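Local coordinates for adenosine monophosphate-protein transferase (Bartonella henselae str. Houston-1, PDB 5NH2) that transfers AMP from ATP to tyrosine or threonine residues of host target proteins through its Fic (fido) domain, at residues 110-113 against 114-118; 150-154 against 155-159. All coordinates share one frame; numbering follows the deposited sequence.

Both interactions are local, and both belong to the Fic domain of this AMP-transferase, whose chain also carries a C-terminal delivery domain. Interaction 1 (110-118) comes first along the chain, on the surface helix 109-124; interaction 2 (150-159) follows, joining the end of helix 133-150 to the start of helix 157-171 through the Fic motif loop. Their centres are about 14 Å apart, and they touch directly: methyl CD2 of Leu150 packs on CA of Gly114 at 3.6 Å, and Ile111 meets Pro152. The helix of interaction 1 thus backs the entry to the loop of interaction 2, which binds ATP and here a magnesium ion.

Interaction 1. Residues 110-113 against 114-118; sequences EIQE and GLQRL
Gln112 and Gln116 meet one helical turn apart, where NE2 of Gln116 gives a hydrogen bond of 2.8 Å to OE1 of Gln112. The donor comes in the carbonyl plane on a lone pair of OE1, but the N-H points there imperfectly, with an angle of 133° at the hydrogen, and the two amide planes stand 79° apart. Gln112 reaches this position because CG lies anti to the backbone N (chi1 178°) and the chain then bends at chi2.

On the next flank, Glu113 and Arg117 lie side by side. The charge pairing is loose: OE2 of Glu113 is 3.7 Å from NH2 of Arg117, a long salt bridge, and the carboxylate is turned steeply to the guanidinium plane. Arg117 folds back through a bend at chi3, laying its guanidinium across the backbone so that O of Glu113 sits 3.5 Å above the plane, over its centre. That same oxygen accepts the backbone N-H of Arg117 at 2.9 Å.

Both pairs ride on the i+4 to i backbone bonding that defines an alpha helix, here the amphipathic helix 109-124 of the Fic domain: the N-H groups of 114-117 bond in succession to the carbonyls of 110-113. Its buried side carries Ile111 and Leu115, which point the same way and touch through CG2 of Ile111 and CD1 of Leu115 at 3.9 Å. Ile111 packs on Arg79, His80 and Ala106, and Leu115 on Leu78, Thr57 and Leu150, which seats the helix against helices 57-68 and 133-150. At the polar edge, Gln112 NE2 is hydrogen-bonded to His80 NE2, fixing the amide whose oxygen receives Gln116, while OE2 of Glu110 is bonded to the backbone N of Ile107.

Interaction 2. Residues 150-154 against 155-159; sequences LHPFR and EGNGR. With MG (magnesium ion), chain C.
Asn157 reaches back across the turn and grips Phe153 with both ends of its carboxamide. Its OD1 accepts the backbone N-H of Phe153 at 2.6 Å, in the carbonyl plane on a lone pair, and its ND2 donates to O of Phe153 at 2.8 Å. That second bond is nearly straight at the hydrogen and lies in the asparagine amide plane, yet it meets the carbonyl of Phe153 from above the plane of that group. Two bonds to one residue fix the rotation of the amide. Asn157 holds CG anti to its carbonyl carbon (chi1 -66°), which turns the amide back toward the loop.

The amide also stacks over one face of the His151 ring, the planes 28° apart, with ND2 3.2 Å above the ring and offset toward its rim; CB adds a CH-pi contact, 3.9 Å from the ring centroid. CG of His151 sits anti to the backbone N (chi1 -169°), bringing the imidazole under Asn157, and Phe105 stacks on this ring as well.

The sequence HPFREGNGR matches the core of the Fic motif. Residues 155-159 bind ATP, and the Asn157 grip ties this turn to the loop before it. Glu155 binds the magnesium ion through OE2 at 2.4 Å; the Arg159 guanidinium lies edge-on nearby but is not a ligand. Gly156 is the N-cap of helix 157-171. Arg79 holds the backbone of His151 and Pro152, and the loop runs from helix 133-150 into helix 157-171 with Phe153 against Leu60, Cys61 and His64 of helix 57-68.

Interaction 1. Residues 110-113 against 114-118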
ATOM      1  N   GLU A 110      -1.735   8.479 -23.761  1.00 39.79           N
ATOM      2  CA  GLU A 110      -1.144   9.132 -22.586  1.00 37.71           C
ATOM      3  C   GLU A 110      -0.573   8.121 -21.604  1.00 31.20           C
ATOM      4  O   GLU A 110       0.434   8.400 -20.949  1.00 36.40           O
ATOM      5  CB  GLU A 110      -2.176   9.998 -21.844  1.00 33.56           C
ATOM      6  CG  GLU A 110      -2.843  11.111 -22.667  1.00 36.83           C
ATOM      7  CD  GLU A 110      -3.851  11.908 -21.830  1.00 47.66           C
ATOM      8  OE1 GLU A 110      -4.302  12.986 -22.312  1.00 56.20           O
ATOM      9  OE2 GLU A 110      -4.182  11.454 -20.692  1.00 41.55           O
ATOM     10  N   ILE A 111      -1.248   6.982 -21.414  1.00 34.34           N
ATOM     11  CA  ILE A 111      -0.669   5.902 -20.605  1.00 40.28           C
ATOM     12  C   ILE A 111       0.690   5.510 -21.159  1.00 41.35           C
ATOM     13  O   ILE A 111       1.698   5.484 -20.430  1.00 40.27           O
ATOM     14  CB  ILE A 111      -1.615   4.681 -20.550  1.00 36.06           C
ATOM     15  CG1 ILE A 111      -2.949   5.058 -19.914  1.00 29.83           C
ATOM     16  CG2 ILE A 111      -0.969   3.491 -19.794  1.00 30.73           C
ATOM     17  CD1 ILE A 111      -4.093   4.271 -20.523  1.00 30.93           C
ATOM     18  N   GLN A 112       0.743   5.270 -22.476  1.00 39.66           N
ATOM     19  CA  GLN A 112       1.950   4.726 -23.078  1.00 38.30           C
ATOM     20  C   GLN A 112       3.110   5.693 -22.914  1.00 37.52           C
ATOM     21  O   GLN A 112       4.182   5.316 -22.420  1.00 43.16           O
ATOM     22  CB  GLN A 112       1.716   4.421 -24.563  1.00 37.80           C
ATOM     23  CG  GLN A 112       2.983   3.872 -25.294  1.00 36.99           C
ATOM     24  CD  GLN A 112       3.328   2.421 -24.917  1.00 42.12           C
ATOM     25  OE1 GLN A 112       4.492   2.030 -24.952  1.00 46.98           O
ATOM     26  NE2 GLN A 112       2.314   1.621 -24.575  1.00 32.30           N
ATOM     27  N   GLU A 113       2.902   6.953 -23.315  1.00 32.74           N
ATOM     28  CA  GLU A 113       3.898   7.996 -23.133  1.00 37.81           C
ATOM     29  C   GLU A 113       4.368   8.052 -21.682  1.00 40.20           C
ATOM     30  O   GLU A 113       5.582   8.021 -21.407  1.00 37.17           O
ATOM     31  CB  GLU A 113       3.312   9.346 -23.540  1.00 44.96           C
ATOM     32  CG  GLU A 113       2.870   9.468 -24.992  1.00 55.84           C
ATOM     33  CD  GLU A 113       2.000  10.710 -25.218  1.00 63.80           C
ATOM     34  OE1 GLU A 113       1.015  10.640 -25.985  1.00 61.85           O
ATOM     35  OE2 GLU A 113       2.295  11.762 -24.604  1.00 74.09           O
ATOM     36  N   GLY A 114       3.403   8.074 -20.738  1.00 32.89           N
ATOM     37  CA  GLY A 114       3.760   8.142 -19.334  1.00 37.13           C
ATOM     38  C   GLY A 114       4.666   6.994 -18.922  1.00 35.11           C
ATOM     39  O   GLY A 114       5.679   7.205 -18.234  1.00 34.11           O
ATOM     40  N   LEU A 115       4.356   5.765 -19.384  1.00 33.54           N
ATOM     41  CA  LEU A 115       5.185   4.643 -18.924  1.00 34.56           C
ATOM     42  C   LEU A 115       6.580   4.727 -19.524  1.00 35.10           C
ATOM     43  O   LEU A 115       7.573   4.458 -18.830  1.00 29.85           O
ATOM     44  CB  LEU A 115       4.546   3.305 -19.250  1.00 35.52           C
ATOM     45  CG  LEU A 115       3.286   3.040 -18.447  1.00 37.59           C
ATOM     46  CD1 LEU A 115       2.497   1.862 -19.035  1.00 27.81           C
ATOM     47  CD2 LEU A 115       3.685   2.824 -16.959  1.00 40.27           C
ATOM     48  N   GLN A 116       6.674   5.173 -20.791  1.00 35.86           N
ATOM     49  CA  GLN A 116       7.991   5.362 -21.392  1.00 39.90           C
ATOM     50  C   GLN A 116       8.796   6.359 -20.572  1.00 39.28           C
ATOM     51  O   GLN A 116       9.968   6.105 -20.247  1.00 42.03           O
ATOM     52  CB  GLN A 116       7.841   5.798 -22.857  1.00 33.12           C
ATOM     53  CG  GLN A 116       7.081   4.744 -23.574  1.00 33.11           C
ATOM     54  CD  GLN A 116       6.812   5.052 -25.016  1.00 55.05           C
ATOM     55  OE1 GLN A 116       7.009   6.172 -25.492  1.00 60.40           O
ATOM     56  NE2 GLN A 116       6.336   4.056 -25.727  1.00 47.38           N
ATOM     57  N   ARG A 117       8.135   7.430 -20.103  1.00 34.94           N
ATOM     58  CA  ARG A 117       8.833   8.414 -19.276  1.00 35.99           C
ATOM     59  C   ARG A 117       9.349   7.785 -17.988  1.00 38.58           C
ATOM     60  O   ARG A 117      10.522   7.973 -17.616  1.00 33.14           O
ATOM     61  CB  ARG A 117       7.923   9.579 -18.958  1.00 37.19           C
ATOM     62  CG  ARG A 117       8.614  10.878 -19.266  1.00 47.74           C
ATOM     63  CD  ARG A 117       7.601  11.987 -19.521  1.00 52.50           C
ATOM     64  NE  ARG A 117       6.887  11.821 -20.770  1.00 57.19           N
ATOM     65  CZ  ARG A 117       5.581  11.585 -20.854  1.00 70.61           C
ATOM     66  NH1 ARG A 117       4.845  11.482 -19.746  1.00 73.37           N
ATOM     67  NH2 ARG A 117       5.009  11.455 -22.050  1.00 77.84           N
ATOM     68  N   LEU A 118       8.504   6.975 -17.330  1.00 35.45           N
ATOM     69  CA  LEU A 118       8.960   6.335 -16.110  1.00 37.27           C
ATOM     70  C   LEU A 118      10.152   5.431 -16.402  1.00 35.05           C
ATOM     71  O   LEU A 118      11.187   5.520 -15.715  1.00 31.12           O
ATOM     72  CB  LEU A 118       7.818   5.589 -15.449  1.00 30.22           C
ATOM     73  CG  LEU A 118       8.298   4.670 -14.323  1.00 43.89           C
ATOM     74  CD1 LEU A 118       7.733   5.113 -13.003  1.00 50.47           C
ATOM     75  CD2 LEU A 118       7.971   3.184 -14.589  1.00 40.48           C
TER

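Interaction 2. Residues 150-154 against 155-159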
ATOM      1  N   LEU A 150      -1.382   7.508 -13.959  1.00 35.57           N
ATOM      2  CA  LEU A 150      -1.393   6.674 -15.147  1.00 28.71           C
ATOM      3  C   LEU A 150      -2.322   5.479 -14.948  1.00 27.11           C
ATOM      4  O   LEU A 150      -3.201   5.224 -15.786  1.00 30.29           O
ATOM      5  CB  LEU A 150       0.038   6.261 -15.500  1.00 29.82           C
ATOM      6  CG  LEU A 150       1.144   7.257 -15.957  1.00 35.25           C
ATOM      7  CD1 LEU A 150       2.496   6.484 -16.106  1.00 26.04           C
ATOM      8  CD2 LEU A 150       0.831   8.099 -17.259  1.00 27.63           C
ATOM      9  N   HIS A 151      -2.203   4.784 -13.796  1.00 37.57           N
ATOM     10  CA  HIS A 151      -3.203   3.823 -13.314  1.00 29.63           C
ATOM     11  C   HIS A 151      -3.393   2.808 -14.433  1.00 34.36           C
ATOM     12  O   HIS A 151      -4.489   2.665 -14.988  1.00 41.16           O
ATOM     13  CB  HIS A 151      -4.495   4.588 -12.954  1.00 33.04           C
ATOM     14  CG  HIS A 151      -5.518   3.786 -12.217  1.00 34.42           C
ATOM     15  ND1 HIS A 151      -5.495   3.619 -10.847  1.00 33.55           N
ATOM     16  CD2 HIS A 151      -6.629   3.139 -12.658  1.00 39.03           C
ATOM     17  CE1 HIS A 151      -6.534   2.878 -10.479  1.00 34.60           C
ATOM     18  NE2 HIS A 151      -7.225   2.555 -11.562  1.00 31.00           N
ATOM     19  N   PRO A 152      -2.294   2.222 -14.899  1.00 27.88           N
ATOM     20  CA  PRO A 152      -2.304   1.578 -16.218  1.00 26.62           C
ATOM     21  C   PRO A 152      -3.018   0.239 -16.287  1.00 34.87           C
ATOM     22  O   PRO A 152      -3.106  -0.286 -17.411  1.00 29.94           O
ATOM     23  CB  PRO A 152      -0.803   1.404 -16.559  1.00 30.12           C
ATOM     24  CG  PRO A 152      -0.126   1.216 -15.218  1.00 24.57           C
ATOM     25  CD  PRO A 152      -0.980   2.096 -14.213  1.00 23.88           C
ATOM     26  N   PHE A 153      -3.402  -0.396 -15.161  1.00 27.71           N
ATOM     27  CA  PHE A 153      -4.047  -1.711 -15.214  1.00 33.46           C
ATOM     28  C   PHE A 153      -5.563  -1.590 -15.083  1.00 32.12           C
ATOM     29  O   PHE A 153      -6.087  -0.608 -14.558  1.00 35.11           O
ATOM     30  CB  PHE A 153      -3.518  -2.686 -14.139  1.00 32.27           C
ATOM     31  CG  PHE A 153      -2.042  -2.934 -14.239  1.00 34.52           C
ATOM     32  CD1 PHE A 153      -1.550  -3.871 -15.128  1.00 31.82           C
ATOM     33  CD2 PHE A 153      -1.144  -2.188 -13.472  1.00 24.40           C
ATOM     34  CE1 PHE A 153      -0.190  -4.088 -15.253  1.00 30.94           C
ATOM     35  CE2 PHE A 153       0.231  -2.386 -13.598  1.00 37.06           C
ATOM     36  CZ  PHE A 153       0.720  -3.336 -14.483  1.00 35.76           C
ATOM     37  N   ARG A 154      -6.262  -2.581 -15.651  1.00 33.12           N
ATOM     38  CA  ARG A 154      -7.711  -2.668 -15.503  1.00 35.88           C
ATOM     39  C   ARG A 154      -8.136  -2.768 -14.037  1.00 40.67           C
ATOM     40  O   ARG A 154      -9.151  -2.172 -13.642  1.00 37.69           O
ATOM     41  CB  ARG A 154      -8.241  -3.861 -16.302  1.00 34.90           C
ATOM     42  CG  ARG A 154      -9.698  -4.113 -16.061  1.00 30.38           C
ATOM     43  CD  ARG A 154     -10.508  -2.886 -16.412  1.00 39.77           C
ATOM     44  NE  ARG A 154     -11.948  -3.107 -16.300  1.00 36.53           N
ATOM     45  CZ  ARG A 154     -12.650  -2.862 -15.198  1.00 43.36           C
ATOM     46  NH1 ARG A 154     -12.043  -2.403 -14.111  1.00 37.67           N
ATOM     47  NH2 ARG A 154     -13.964  -3.075 -15.178  1.00 48.42           N
ATOM     48  N   GLU A 155      -7.400  -3.550 -13.228  1.00 37.55           N
ATOM     49  CA  GLU A 155      -7.619  -3.670 -11.786  1.00 26.71           C
ATOM     50  C   GLU A 155      -6.308  -4.116 -11.101  1.00 34.56           C
ATOM     51  O   GLU A 155      -5.428  -4.710 -11.739  1.00 30.62           O
ATOM     52  CB  GLU A 155      -8.772  -4.643 -11.510  1.00 36.67           C
ATOM     53  CG  GLU A 155      -9.087  -4.894 -10.032  1.00 54.48           C
ATOM     54  CD  GLU A 155      -9.981  -3.834  -9.407  1.00 63.27           C
ATOM     55  OE1 GLU A 155     -11.079  -3.584  -9.962  1.00 54.88           O
ATOM     56  OE2 GLU A 155      -9.580  -3.266  -8.357  1.00 73.95           O
ATOM     57  N   GLY A 156      -6.183  -3.805  -9.791  1.00 25.41           N
ATOM     58  CA  GLY A 156      -4.973  -4.060  -9.036  1.00 24.85           C
ATOM     59  C   GLY A 156      -3.858  -3.007  -9.127  1.00 35.14           C
ATOM     60  O   GLY A 156      -2.674  -3.343  -8.908  1.00 36.81           O
ATOM     61  N   ASN A 157      -4.193  -1.739  -9.405  1.00 26.01           N
ATOM     62  CA  ASN A 157      -3.160  -0.705  -9.586  1.00 30.25           C
ATOM     63  C   ASN A 157      -2.482  -0.316  -8.270  1.00 25.62           C
ATOM     64  O   ASN A 157      -1.241  -0.237  -8.185  1.00 30.54           O
ATOM     65  CB  ASN A 157      -3.774   0.523 -10.265  1.00 31.17           C
ATOM     66  CG  ASN A 157      -4.222   0.216 -11.685  1.00 35.47           C
ATOM     67  OD1 ASN A 157      -3.390   0.190 -12.599  1.00 36.53           O
ATOM     68  ND2 ASN A 157      -5.529  -0.090 -11.865  1.00 35.59           N
ATOM     69  N   GLY A 158      -3.261  -0.101  -7.222  1.00 24.64           N
ATOM     70  CA  GLY A 158      -2.646   0.282  -5.959  1.00 28.87           C
ATOM     71  C   GLY A 158      -1.700  -0.774  -5.426  1.00 30.27           C
ATOM     72  O   GLY A 158      -0.587  -0.446  -4.984  1.00 29.82           O
ATOM     73  N   ARG A 159      -2.113  -2.065  -5.495  1.00 26.05           N
ATOM     74  CA  ARG A 159      -1.328  -3.143  -4.882  1.00 30.31           C
ATOM     75  C   ARG A 159      -0.012  -3.358  -5.622  1.00 33.32           C
ATOM     76  O   ARG A 159       1.054  -3.503  -4.989  1.00 28.64           O
ATOM     77  CB  ARG A 159      -2.154  -4.426  -4.832  1.00 25.00           C
ATOM     78  CG  ARG A 159      -3.139  -4.418  -3.677  1.00 35.82           C
ATOM     79  CD  ARG A 159      -4.105  -5.620  -3.699  1.00 38.06           C
ATOM     80  NE  ARG A 159      -5.235  -5.369  -4.569  1.00 37.39           N
ATOM     81  CZ  ARG A 159      -6.156  -6.263  -4.903  1.00 42.07           C
ATOM     82  NH1 ARG A 159      -6.110  -7.537  -4.459  1.00 48.58           N
ATOM     83  NH2 ARG A 159      -7.129  -5.869  -5.698  1.00 36.81           N
TER
HETATM   84 MG    MG C 500      -7.792  -2.909  -6.753  1.00 62.18          MG